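Local coordinates for protein caspase-1 subunit p19/18 (Spodoptera frugiperda, PDB 1M72) that is a cysteine endopeptidase of the caspase family that probably acts in the proteolytic cascade executing apoptosis and is probably blocked by baculovirus p35, at residues N28-R32 with V264-K268; V232-E237 with Q249-P253; R51-D57 with R196-S202; Y25-H29 with A139-K143. All coordinates share one frame; numbering follows the deposited sequence.

Contact 1 (N28-R32 with V264-K268)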
loop_
_atom_site.group_PDB
_atom_site.type_symbol
_atom_site.label_atom_id
_atom_site.label_comp_id
_atom_site.label_asym_id
_atom_site.label_seq_id
_atom_site.Cartn_x
_atom_site.Cartn_y
_atom_site.Cartn_z
ATOM N N ASN C 28 4.172 10.626 -21.714
ATOM C CA ASN C 28 4.044 11.254 -23.008
ATOM C C ASN C 28 4.579 10.356 -24.118
ATOM O O ASN C 28 5.192 10.841 -25.066
ATOM C CB ASN C 28 4.758 12.623 -23.018
ATOM C CG ASN C 28 4.480 13.428 -24.305
ATOM O OD1 ASN C 28 3.357 13.407 -24.844
ATOM N ND2 ASN C 28 5.497 14.150 -24.793
ATOM N N HIS C 29 4.373 9.043 -23.973
ATOM C CA HIS C 29 4.798 8.066 -24.990
ATOM C C HIS C 29 3.726 8.068 -26.087
ATOM O O HIS C 29 2.670 8.677 -25.923
ATOM C CB HIS C 29 4.910 6.642 -24.409
ATOM C CG HIS C 29 6.041 6.469 -23.448
ATOM N ND1 HIS C 29 7.197 5.787 -23.774
ATOM C CD2 HIS C 29 6.192 6.872 -22.161
ATOM C CE1 HIS C 29 8.013 5.777 -22.733
ATOM N NE2 HIS C 29 7.428 6.428 -21.739
ATOM N N LYS C 30 4.005 7.394 -27.194
ATOM C CA LYS C 30 3.047 7.329 -28.291
ATOM C C LYS C 30 1.724 6.755 -27.780
ATOM O O LYS C 30 0.653 7.282 -28.064
ATOM C CB LYS C 30 3.619 6.446 -29.413
ATOM C CG LYS C 30 2.692 6.249 -30.595
ATOM C CD LYS C 30 3.256 5.281 -31.670
ATOM C CE LYS C 30 2.450 5.476 -32.963
ATOM N NZ LYS C 30 2.782 4.476 -34.012
ATOM N N HIS C 31 1.777 5.659 -27.034
ATOM C CA HIS C 31 0.519 5.080 -26.497
ATOM C C HIS C 31 0.455 5.108 -24.998
ATOM O O HIS C 31 1.489 5.070 -24.318
ATOM C CB HIS C 31 0.365 3.618 -26.916
ATOM C CG HIS C 31 0.542 3.402 -28.386
ATOM N ND1 HIS C 31 -0.388 3.820 -29.315
ATOM C CD2 HIS C 31 1.559 2.851 -29.088
ATOM C CE1 HIS C 31 0.047 3.530 -30.526
ATOM N NE2 HIS C 31 1.227 2.945 -30.417
ATOM N N ARG C 32 -0.768 5.162 -24.479
ATOM C CA ARG C 32 -0.997 5.091 -23.020
ATOM C C ARG C 32 -0.521 3.691 -22.566
ATOM O O ARG C 32 0.239 3.533 -21.604
ATOM C CB ARG C 32 -2.481 5.182 -22.720
ATOM C CG ARG C 32 -2.811 5.049 -21.264
ATOM C CD ARG C 32 -3.136 6.406 -20.650
ATOM N NE ARG C 32 -1.966 7.235 -20.411
ATOM C CZ ARG C 32 -1.999 8.570 -20.313
ATOM N NH1 ARG C 32 -3.150 9.257 -20.442
ATOM N NH2 ARG C 32 -0.871 9.213 -20.058
ATOM N N VAL C 264 0.462 11.170 -13.058
ATOM C CA VAL C 264 -0.626 12.005 -13.555
ATOM C C VAL C 264 -0.778 11.609 -15.020
ATOM O O VAL C 264 0.167 11.717 -15.800
ATOM C CB VAL C 264 -0.270 13.477 -13.416
ATOM C CG1 VAL C 264 -1.144 14.314 -14.342
ATOM C CG2 VAL C 264 -0.458 13.900 -11.953
ATOM N N PHE C 265 -1.943 11.098 -15.397
ATOM C CA PHE C 265 -2.139 10.652 -16.772
ATOM C C PHE C 265 -1.975 11.697 -17.887
ATOM O O PHE C 265 -1.339 11.409 -18.917
ATOM C CB PHE C 265 -3.496 9.937 -16.923
ATOM C CG PHE C 265 -3.491 8.523 -16.377
ATOM C CD1 PHE C 265 -2.586 7.575 -16.872
ATOM C CD2 PHE C 265 -4.374 8.144 -15.356
ATOM C CE1 PHE C 265 -2.562 6.266 -16.354
ATOM C CE2 PHE C 265 -4.365 6.842 -14.825
ATOM C CZ PHE C 265 -3.461 5.896 -15.319
ATOM N N GLY C 266 -2.530 12.895 -17.669
ATOM C CA GLY C 266 -2.449 13.941 -18.665
ATOM C C GLY C 266 -3.413 13.564 -19.756
ATOM O O GLY C 266 -4.264 12.731 -19.524
ATOM N N LYS C 267 -3.309 14.186 -20.921
ATOM C CA LYS C 267 -4.179 13.822 -22.029
ATOM C C LYS C 267 -3.220 13.487 -23.147
ATOM O O LYS C 267 -2.232 14.189 -23.353
ATOM C CB LYS C 267 -5.060 14.983 -22.482
ATOM C CG LYS C 267 -5.619 15.835 -21.379
ATOM C CD LYS C 267 -6.673 16.816 -21.912
ATOM C CE LYS C 267 -8.094 16.330 -21.621
ATOM N NZ LYS C 267 -8.395 16.257 -20.146
ATOM N N LYS C 268 -3.488 12.400 -23.844
ATOM C CA LYS C 268 -2.654 12.020 -24.960
ATOM C C LYS C 268 -2.862 13.108 -26.052
ATOM O O LYS C 268 -1.843 13.715 -26.503
ATOM C CB LYS C 268 -3.086 10.632 -25.461
ATOM C CG LYS C 268 -3.018 9.517 -24.396
ATOM C CD LYS C 268 -1.699 8.705 -24.458
ATOM C CE LYS C 268 -0.484 9.547 -24.161
ATOM N NZ LYS C 268 0.790 8.792 -24.135
#

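Contact 2 (V232-E237 with Q249-P253). With EDO (1,2-ethanediol), chain J.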
loop_
_atom_site.group_PDB
_atom_site.type_symbol
_atom_site.label_atom_id
_atom_site.label_comp_id
_atom_site.label_asym_id
_atom_site.label_seq_id
_atom_site.Cartn_x
_atom_site.Cartn_y
_atom_site.Cartn_z
ATOM N N VAL C 232 -15.617 4.969 -1.055
ATOM C CA VAL C 232 -15.976 3.613 -0.608
ATOM C C VAL C 232 -16.259 3.591 0.906
ATOM O O VAL C 232 -17.194 2.957 1.360
ATOM C CB VAL C 232 -14.824 2.557 -0.895
ATOM C CG1 VAL C 232 -15.146 1.212 -0.191
ATOM C CG2 VAL C 232 -14.642 2.338 -2.436
ATOM N N ALA C 233 -15.462 4.320 1.675
ATOM C CA ALA C 233 -15.595 4.330 3.127
ATOM C C ALA C 233 -16.793 5.046 3.645
ATOM O O ALA C 233 -17.298 4.679 4.716
ATOM C CB ALA C 233 -14.321 4.971 3.806
ATOM N N LEU C 234 -17.189 6.123 2.946
ATOM C CA LEU C 234 -18.331 6.937 3.387
ATOM C C LEU C 234 -19.672 6.722 2.722
ATOM O O LEU C 234 -20.690 6.665 3.408
ATOM C CB LEU C 234 -18.008 8.426 3.274
ATOM C CG LEU C 234 -16.746 8.925 3.969
ATOM C CD1 LEU C 234 -16.596 10.414 3.672
ATOM C CD2 LEU C 234 -16.822 8.676 5.454
ATOM N N ASP C 235 -19.689 6.603 1.401
ATOM C CA ASP C 235 -20.951 6.473 0.678
ATOM C C ASP C 235 -21.555 5.085 0.507
ATOM O O ASP C 235 -22.554 4.919 -0.186
ATOM C CB ASP C 235 -20.792 7.114 -0.690
ATOM C CG ASP C 235 -20.224 8.530 -0.613
ATOM O OD1 ASP C 235 -20.394 9.225 0.421
ATOM O OD2 ASP C 235 -19.606 8.958 -1.621
ATOM N N PHE C 236 -20.941 4.074 1.102
ATOM C CA PHE C 236 -21.472 2.745 0.971
ATOM C C PHE C 236 -21.605 2.124 2.324
ATOM O O PHE C 236 -20.794 2.362 3.226
ATOM C CB PHE C 236 -20.558 1.864 0.116
ATOM C CG PHE C 236 -20.487 2.285 -1.322
ATOM C CD1 PHE C 236 -21.383 1.769 -2.257
ATOM C CD2 PHE C 236 -19.539 3.194 -1.733
ATOM C CE1 PHE C 236 -21.325 2.157 -3.587
ATOM C CE2 PHE C 236 -19.469 3.595 -3.064
ATOM C CZ PHE C 236 -20.357 3.080 -3.993
ATOM N N GLU C 237 -22.669 1.348 2.442
ATOM C CA GLU C 237 -22.959 0.589 3.622
ATOM C C GLU C 237 -23.861 -0.546 3.140
ATOM O O GLU C 237 -24.794 -0.342 2.338
ATOM C CB GLU C 237 -23.639 1.436 4.667
ATOM C CG GLU C 237 -23.774 0.684 5.962
ATOM C CD GLU C 237 -24.533 1.495 6.963
ATOM O OE1 GLU C 237 -23.935 1.959 7.964
ATOM O OE2 GLU C 237 -25.740 1.689 6.720
ATOM N N GLN C 249 -22.761 -3.278 6.916
ATOM C CA GLN C 249 -21.319 -3.414 7.027
ATOM C C GLN C 249 -20.629 -2.362 6.150
ATOM O O GLN C 249 -21.237 -1.810 5.219
ATOM C CB GLN C 249 -20.901 -4.844 6.669
ATOM C CG GLN C 249 -21.649 -5.892 7.514
ATOM C CD GLN C 249 -21.254 -5.820 8.974
ATOM O OE1 GLN C 249 -20.101 -6.053 9.305
ATOM N NE2 GLN C 249 -22.204 -5.472 9.853
ATOM N N LYS C 250 -19.377 -2.081 6.491
ATOM C CA LYS C 250 -18.540 -1.070 5.842
ATOM C C LYS C 250 -17.336 -1.704 5.171
ATOM O O LYS C 250 -17.046 -2.906 5.360
ATOM C CB LYS C 250 -18.048 -0.091 6.889
ATOM C CG LYS C 250 -19.180 0.553 7.661
ATOM C CD LYS C 250 -19.966 1.495 6.765
ATOM C CE LYS C 250 -19.232 2.850 6.649
ATOM N NZ LYS C 250 -19.805 3.629 5.535
ATOM N N GLN C 251 -16.614 -0.884 4.421
ATOM C CA GLN C 251 -15.463 -1.357 3.666
ATOM C C GLN C 251 -14.551 -0.228 3.284
ATOM O O GLN C 251 -15.022 0.889 2.995
ATOM C CB GLN C 251 -15.949 -2.028 2.382
ATOM C CG GLN C 251 -14.855 -2.499 1.440
ATOM C CD GLN C 251 -15.406 -3.116 0.162
ATOM O OE1 GLN C 251 -16.454 -3.770 0.178
ATOM N NE2 GLN C 251 -14.695 -2.921 -0.962
ATOM N N VAL C 252 -13.249 -0.507 3.329
ATOM C CA VAL C 252 -12.245 0.443 2.876
ATOM C C VAL C 252 -11.227 -0.307 1.990
ATOM O O VAL C 252 -10.847 -1.433 2.286
ATOM C CB VAL C 252 -11.520 1.201 4.039
ATOM C CG1 VAL C 252 -10.598 0.245 4.885
ATOM C CG2 VAL C 252 -10.687 2.342 3.443
ATOM N N PRO C 253 -10.800 0.310 0.869
ATOM C CA PRO C 253 -9.821 -0.329 -0.039
ATOM C C PRO C 253 -8.431 -0.338 0.617
ATOM O O PRO C 253 -8.207 0.323 1.648
ATOM C CB PRO C 253 -9.830 0.567 -1.294
ATOM C CG PRO C 253 -11.135 1.390 -1.164
ATOM C CD PRO C 253 -11.253 1.616 0.339
HETATM C C1 EDO J . -13.136 -3.663 4.654
HETATM O O1 EDO J . -11.927 -3.498 3.881
HETATM C C2 EDO J . -13.054 -2.762 5.843
HETATM O O2 EDO J . -12.092 -3.297 6.714
HETATM O O HOH W 1 -17.959 1.304 3.612
HETATM O O HOH W 2 -22.506 4.240 6.501
#

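Contact 3 (R51-D57 with R196-S202)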
loop_
_atom_site.group_PDB
_atom_site.type_symbol
_atom_site.label_atom_id
_atom_site.label_comp_id
_atom_site.label_asym_id
_atom_site.label_seq_id
_atom_site.Cartn_x
_atom_site.Cartn_y
_atom_site.Cartn_z
ATOM N N ARG C 51 -21.488 -13.856 -10.161
ATOM C CA ARG C 51 -21.195 -12.514 -9.690
ATOM C C ARG C 51 -22.002 -11.443 -10.461
ATOM O O ARG C 51 -21.429 -10.558 -11.109
ATOM C CB ARG C 51 -19.654 -12.278 -9.785
ATOM C CG ARG C 51 -18.824 -13.266 -8.930
ATOM C CD ARG C 51 -17.311 -12.888 -8.801
ATOM N NE ARG C 51 -17.127 -11.502 -8.363
ATOM C CZ ARG C 51 -16.885 -10.486 -9.196
ATOM N NH1 ARG C 51 -16.783 -10.708 -10.502
ATOM N NH2 ARG C 51 -16.740 -9.251 -8.739
ATOM N N THR C 52 -23.333 -11.537 -10.377
ATOM C CA THR C 52 -24.219 -10.603 -11.070
ATOM C C THR C 52 -23.808 -9.176 -10.690
ATOM O O THR C 52 -23.568 -8.885 -9.508
ATOM C CB THR C 52 -25.713 -10.847 -10.714
ATOM O OG1 THR C 52 -26.009 -12.257 -10.759
ATOM C CG2 THR C 52 -26.608 -10.104 -11.719
ATOM N N GLY C 53 -23.680 -8.319 -11.705
ATOM C CA GLY C 53 -23.239 -6.942 -11.487
ATOM C C GLY C 53 -21.804 -6.634 -11.965
ATOM O O GLY C 53 -21.465 -5.474 -12.248
ATOM N N THR C 54 -20.965 -7.672 -12.054
ATOM C CA THR C 54 -19.570 -7.508 -12.485
ATOM C C THR C 54 -19.483 -6.984 -13.924
ATOM O O THR C 54 -18.505 -6.346 -14.268
ATOM C CB THR C 54 -18.762 -8.864 -12.350
ATOM O OG1 THR C 54 -17.373 -8.618 -12.545
ATOM C CG2 THR C 54 -19.204 -9.886 -13.363
ATOM N N ASN C 55 -20.504 -7.241 -14.751
ATOM C CA ASN C 55 -20.483 -6.756 -16.126
ATOM C C ASN C 55 -20.688 -5.237 -16.123
ATOM O O ASN C 55 -20.222 -4.530 -17.030
ATOM C CB ASN C 55 -21.538 -7.468 -17.009
ATOM C CG ASN C 55 -21.172 -8.936 -17.303
ATOM O OD1 ASN C 55 -21.955 -9.678 -17.909
ATOM N ND2 ASN C 55 -19.996 -9.356 -16.872
ATOM N N VAL C 56 -21.389 -4.729 -15.116
ATOM C CA VAL C 56 -21.536 -3.294 -15.012
ATOM C C VAL C 56 -20.108 -2.722 -14.689
ATOM O O VAL C 56 -19.691 -1.709 -15.299
ATOM C CB VAL C 56 -22.542 -2.924 -13.892
ATOM C CG1 VAL C 56 -22.548 -1.400 -13.660
ATOM C CG2 VAL C 56 -23.956 -3.383 -14.283
ATOM N N ASP C 57 -19.349 -3.367 -13.778
ATOM C CA ASP C 57 -17.993 -2.889 -13.444
ATOM C C ASP C 57 -17.099 -2.937 -14.682
ATOM O O ASP C 57 -16.403 -1.981 -15.009
ATOM C CB ASP C 57 -17.305 -3.748 -12.368
ATOM C CG ASP C 57 -17.859 -3.521 -10.983
ATOM O OD1 ASP C 57 -18.700 -2.610 -10.782
ATOM O OD2 ASP C 57 -17.439 -4.271 -10.080
ATOM N N ARG C 196 -20.279 -6.018 -3.490
ATOM C CA ARG C 196 -20.769 -5.853 -4.860
ATOM C C ARG C 196 -22.306 -5.693 -4.900
ATOM O O ARG C 196 -23.046 -6.452 -4.268
ATOM C CB ARG C 196 -20.362 -7.095 -5.689
ATOM C CG ARG C 196 -20.918 -7.187 -7.164
ATOM C CD ARG C 196 -20.259 -8.388 -7.924
ATOM N NE ARG C 196 -20.142 -9.526 -7.014
ATOM C CZ ARG C 196 -21.144 -10.332 -6.686
ATOM N NH1 ARG C 196 -22.352 -10.145 -7.231
ATOM N NH2 ARG C 196 -20.964 -11.267 -5.739
ATOM N N ASN C 197 -22.807 -4.701 -5.618
ATOM C CA ASN C 197 -24.257 -4.580 -5.745
ATOM C C ASN C 197 -24.604 -5.217 -7.097
ATOM O O ASN C 197 -23.966 -4.914 -8.112
ATOM C CB ASN C 197 -24.708 -3.135 -5.740
ATOM C CG ASN C 197 -26.213 -3.001 -6.073
ATOM O OD1 ASN C 197 -26.606 -2.881 -7.251
ATOM N ND2 ASN C 197 -27.057 -3.069 -5.028
ATOM N N THR C 198 -25.626 -6.072 -7.125
ATOM C CA THR C 198 -25.982 -6.761 -8.379
ATOM C C THR C 198 -26.481 -5.849 -9.476
ATOM O O THR C 198 -26.529 -6.263 -10.623
ATOM C CB THR C 198 -27.059 -7.861 -8.187
ATOM O OG1 THR C 198 -28.213 -7.285 -7.547
ATOM C CG2 THR C 198 -26.492 -9.048 -7.348
ATOM N N THR C 199 -26.901 -4.632 -9.161
ATOM C CA THR C 199 -27.320 -3.825 -10.281
ATOM C C THR C 199 -26.340 -2.694 -10.607
ATOM O O THR C 199 -26.187 -2.342 -11.775
ATOM C CB THR C 199 -28.844 -3.341 -10.165
ATOM O OG1 THR C 199 -28.955 -1.984 -10.629
ATOM C CG2 THR C 199 -29.401 -3.485 -8.753
ATOM N N ARG C 200 -25.602 -2.199 -9.606
ATOM C CA ARG C 200 -24.651 -1.119 -9.850
ATOM C C ARG C 200 -23.166 -1.527 -9.901
ATOM O O ARG C 200 -22.302 -0.689 -10.162
ATOM C CB ARG C 200 -24.816 -0.022 -8.802
ATOM C CG ARG C 200 -26.241 0.412 -8.524
ATOM C CD ARG C 200 -26.241 1.833 -7.933
ATOM N NE ARG C 200 -27.501 2.246 -7.300
ATOM C CZ ARG C 200 -28.710 2.308 -7.881
ATOM N NH1 ARG C 200 -28.908 1.975 -9.165
ATOM N NH2 ARG C 200 -29.743 2.743 -7.162
ATOM N N GLY C 201 -22.867 -2.795 -9.661
ATOM C CA GLY C 201 -21.482 -3.228 -9.652
ATOM C C GLY C 201 -20.807 -3.115 -8.285
ATOM O O GLY C 201 -21.447 -2.784 -7.272
ATOM N N SER C 202 -19.503 -3.373 -8.222
ATOM C CA SER C 202 -18.836 -3.311 -6.919
ATOM C C SER C 202 -18.646 -1.891 -6.373
ATOM O O SER C 202 -18.557 -0.910 -7.124
ATOM C CB SER C 202 -17.475 -4.028 -6.968
ATOM O OG SER C 202 -16.511 -3.291 -7.690
HETATM O O HOH W 3 -19.692 -0.138 -11.508
#

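Contact 4 (Y25-H29 with A139-K143). With EDO (1,2-ethanediol), chain H.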
loop_
_atom_site.group_PDB
_atom_site.type_symbol
_atom_site.label_atom_id
_atom_site.label_comp_id
_atom_site.label_asym_id
_atom_site.label_seq_id
_atom_site.Cartn_x
_atom_site.Cartn_y
_atom_site.Cartn_z
ATOM N N TYR C 25 6.221 10.475 -13.659
ATOM C CA TYR C 25 6.537 9.443 -14.661
ATOM C C TYR C 25 6.293 10.107 -16.002
ATOM O O TYR C 25 5.466 11.023 -16.100
ATOM C CB TYR C 25 5.579 8.263 -14.587
ATOM C CG TYR C 25 5.816 7.355 -13.432
ATOM C CD1 TYR C 25 6.953 6.532 -13.405
ATOM C CD2 TYR C 25 4.913 7.309 -12.350
ATOM C CE1 TYR C 25 7.210 5.689 -12.337
ATOM C CE2 TYR C 25 5.148 6.446 -11.251
ATOM C CZ TYR C 25 6.300 5.647 -11.250
ATOM O OH TYR C 25 6.583 4.860 -10.172
ATOM N N ASN C 26 6.977 9.644 -17.040
ATOM C CA ASN C 26 6.792 10.203 -18.376
ATOM C C ASN C 26 5.587 9.523 -18.988
ATOM O O ASN C 26 5.647 8.374 -19.395
ATOM C CB ASN C 26 8.055 9.975 -19.240
ATOM C CG ASN C 26 7.799 10.145 -20.775
ATOM O OD1 ASN C 26 6.731 10.590 -21.201
ATOM N ND2 ASN C 26 8.788 9.763 -21.592
ATOM N N MET C 27 4.479 10.243 -19.040
ATOM C CA MET C 27 3.269 9.716 -19.638
ATOM C C MET C 27 3.082 10.372 -20.995
ATOM O O MET C 27 1.951 10.646 -21.390
ATOM C CB MET C 27 2.053 10.033 -18.766
ATOM C CG MET C 27 2.182 9.540 -17.367
ATOM S SD MET C 27 2.430 7.753 -17.272
ATOM C CE MET C 27 0.753 7.264 -17.663
ATOM N N ASN C 28 4.172 10.626 -21.714
ATOM C CA ASN C 28 4.044 11.254 -23.008
ATOM C C ASN C 28 4.579 10.356 -24.118
ATOM O O ASN C 28 5.192 10.841 -25.066
ATOM C CB ASN C 28 4.758 12.623 -23.018
ATOM C CG ASN C 28 4.480 13.428 -24.305
ATOM O OD1 ASN C 28 3.357 13.407 -24.844
ATOM N ND2 ASN C 28 5.497 14.150 -24.793
ATOM N N HIS C 29 4.373 9.043 -23.973
ATOM C CA HIS C 29 4.798 8.066 -24.990
ATOM C C HIS C 29 3.726 8.068 -26.087
ATOM O O HIS C 29 2.670 8.677 -25.923
ATOM C CB HIS C 29 4.910 6.642 -24.409
ATOM C CG HIS C 29 6.041 6.469 -23.448
ATOM N ND1 HIS C 29 7.197 5.787 -23.774
ATOM C CD2 HIS C 29 6.192 6.872 -22.161
ATOM C CE1 HIS C 29 8.013 5.777 -22.733
ATOM N NE2 HIS C 29 7.428 6.428 -21.739
ATOM N N ALA C 139 10.269 -1.055 -17.909
ATOM C CA ALA C 139 11.165 -0.662 -16.831
ATOM C C ALA C 139 11.154 0.860 -16.657
ATOM O O ALA C 139 11.345 1.620 -17.617
ATOM C CB ALA C 139 12.599 -1.161 -17.093
ATOM N N GLY C 140 10.918 1.275 -15.418
ATOM C CA GLY C 140 10.881 2.686 -15.081
ATOM C C GLY C 140 9.500 3.273 -15.301
ATOM O O GLY C 140 9.273 4.477 -15.084
ATOM N N LYS C 141 8.584 2.424 -15.758
ATOM C CA LYS C 141 7.208 2.845 -16.024
ATOM C C LYS C 141 6.197 2.251 -15.017
ATOM O O LYS C 141 6.392 1.163 -14.491
ATOM C CB LYS C 141 6.825 2.437 -17.433
ATOM C CG LYS C 141 7.742 3.032 -18.471
ATOM C CD LYS C 141 7.273 2.549 -19.827
ATOM C CE LYS C 141 8.205 2.933 -20.943
ATOM N NZ LYS C 141 7.732 2.213 -22.157
ATOM N N PRO C 142 5.101 2.966 -14.754
ATOM C CA PRO C 142 4.111 2.458 -13.806
ATOM C C PRO C 142 3.329 1.221 -14.284
ATOM O O PRO C 142 2.831 1.168 -15.405
ATOM C CB PRO C 142 3.211 3.676 -13.556
ATOM C CG PRO C 142 3.248 4.396 -14.828
ATOM C CD PRO C 142 4.716 4.292 -15.267
ATOM N N LYS C 143 3.235 0.233 -13.397
ATOM C CA LYS C 143 2.509 -1.012 -13.657
ATOM C C LYS C 143 1.392 -1.067 -12.600
ATOM O O LYS C 143 1.641 -1.244 -11.407
ATOM C CB LYS C 143 3.498 -2.198 -13.564
ATOM C CG LYS C 143 4.621 -2.050 -14.609
ATOM C CD LYS C 143 5.830 -2.911 -14.327
ATOM C CE LYS C 143 6.818 -2.205 -13.396
ATOM N NZ LYS C 143 7.723 -1.266 -14.154
HETATM C C1 EDO H . 8.111 6.827 -17.483
HETATM O O1 EDO H . 8.718 6.922 -16.211
HETATM C C2 EDO H . 6.631 6.615 -17.337
HETATM O O2 EDO H . 6.188 5.915 -18.479
#

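Contact 1 (N28-R32 with V264-K268)
Arg32 and Lys268 reach across the gap between the two segments, each to a backbone carbonyl of the opposite segment. Arg32 NH2 donates to Phe265 O at 2.5 Å, a short bond bent to 140° at the hydrogen. Lys268 NZ lies 2.6 Å from His29 O, its hydrogen-bond acceptor, and is tilted from the plane of that carbonyl. The Arg32 guanidinium is sandwiched: Phe265 CD1 sits 3.6 Å above the centre of one face, and the aliphatic Lys268 CD covers the opposite face. The ring of Phe265 does not stack flat on it, for the two planes are 58° apart. Bends at chi2 and chi3 fold the lysine chain over the arginine before its ammonium group turns to His29; Lys268 CD also rests 3.7 Å from Arg32 N. In the next shell, Asp99 forms salt bridges through OD2 with both Arg32 and Lys268, while its OD1 accepts from the backbone N of His29. Leu68 O takes a further hydrogen bond from Arg32 NH1. The last modelled residues of the chain are thereby fastened to the N-terminal end of strand 31-39, an inner strand of the central sheet. Arg32 NH2 and Lys268 NZ come within 4.4 Å of each other as both cations converge on the shared carboxylate of Asp99, which probably balances much of their charge.

Contact 2 (V232-E237 with Q249-P253)
The end of helix 221-235 is tied here to the loop that leads into strand 254-257, an outermost strand of the caspase sheet within this chain. Lys250 does much of the tying. Its NZ donates to two carbonyls, Ala233 O in the helix and Phe236 O just beyond it, each 2.8 Å from Lys250 NZ. Bends at chi2 (-69°) and chi3 (-81°) curl the chain back; the donor stands above the Ala233 carbonyl plane but lies closer to that of Phe236. Water 2 accepts from the same ammonium group. Glu237 passes obliquely over the lysine, CG to Lys250 CD 4.0 Å, and its carboxylate turns to Arg175 of the second subunit. The methyl Val232 CG2 points at the Pro253 ring, 3.8 Å from Pro253 CG. The backbones approach to a CA-H...O contact of 3.5 Å from Ala233 CA to Gln251 O, and water 1 bridges Val232 O to Gln251 N. Gln251 sends its amide to Trp195 N and Ser187 O; its side chain lies about 7 Å from that of Cys150, the probable nucleophile. Helix 203-215 packs against Val232, Phe236 and Pro253, whereas Pro177 of the second subunit rests on Ala233, Lys250 and Val252.

Contact 3 (R51-D57 with R196-S202)
Three of the four hydrogen bonds across the contact end on the Asp57 carboxylate, which grips Ser202. Both oxygens present syn lone pairs to Ser202 N, with Asp57 OD1 at 2.8 Å and Asp57 OD2 at 2.9 Å. Ser202 OG adds a bond of 2.7 Å to Asp57 OD2, arriving from above the carboxylate plane, and caps helix 203-215 at Met205 N. Water 3 links Asp57 OD1 to Arg200 O. On the other flank, Arg196 NH1 donates to Thr52 O, 2.9 Å away near the guanidinium plane. Packing contacts fill in between. The Arg196 guanidinium lays one face over Arg51 CA, its plane turned 74° from that of the Arg51 guanidinium. Val56 CG2 meets Thr199 O at 3.5 Å. Gly53, at the N-cap of helix 54-67, and Gly201 allow close backbone passage: Gly201 CA is 3.4 Å from Gly53 O. Within the 196-202 hairpin, Asn197 OD1 closes an Asx turn onto Thr199 N. Arg51 and Arg196 both form salt bridges with acidic side chains of the bound peptide, and Arg196 extends its strand into an antiparallel ladder with it. Paired arginines lining a basic pocket are the hallmark of the caspase S1 site, which selects aspartate.

Contact 4 (Y25-H29 with A139-K143)
Tyr25 and Pro142 point opposite ways as they pass, the proline lying over one face of the phenol ring. Pro142 CD stands 3.9 Å from the centroid of the Tyr25 ring, 22° off its normal, a CH-pi contact displaced toward the rim. With CG anti to the carbonyl carbon (chi1 -75°), the tyrosine ring is turned onto the proline, while Gly140 O comes to the ring edge, 3.5 Å from Tyr25 CD1. Beyond the ring, Tyr25 OH is hydrogen-bonded to Asp181 and to the backbone N of Thr260. Met27 touches the same proline from its thioether, SD to Pro142 CG 4.2 Å. These side chains join the loop before strand 31-39 to the loop that enters strand 143-148, two parallel strands of the caspase sheet separated by strand 98-106; Pro142 also packs on Cys100 of that intervening strand. His29 and Lys141 reach toward each other from the two loops. The extended lysine chain places its CE 3.4 Å from His29 CE1, obliquely to the imidazole, and carries NZ onward to the carbonyls of Ala98 and Thr137. A molecule of 1,2-ethanediol, probably from the crystallisation liquor, sits between the segments and donates from O1 to Gly140 O at 2.7 Å. On the 25-29 side, Asn26 OD1 accepts from Asn28 N at 2.6 Å, closing an Asx turn that shapes the loop leading to His29.

In the fold
The four contacts gather at two ends of the caspase domain. Contacts 1 and 4, centres 9 Å apart, share Asn28 and His29 and touch through Met27; together they join the loops at the start of strands 31-39 and 143-148 to the chain terminus. The centres of contacts 2 and 3 lie 32 and 30 Å from that of contact 1 and 16 Å from each other, and helix 203-215 packs on both. Along the chain, contact 1 spans contacts 2 and 3, contact 3 closes before contact 2 opens, and contacts 3 and 4 interleave. The peptide-binding contact 3 thus lies across the chain's centre from contact 4, while contacts 2 and 4 both reach the second subunit.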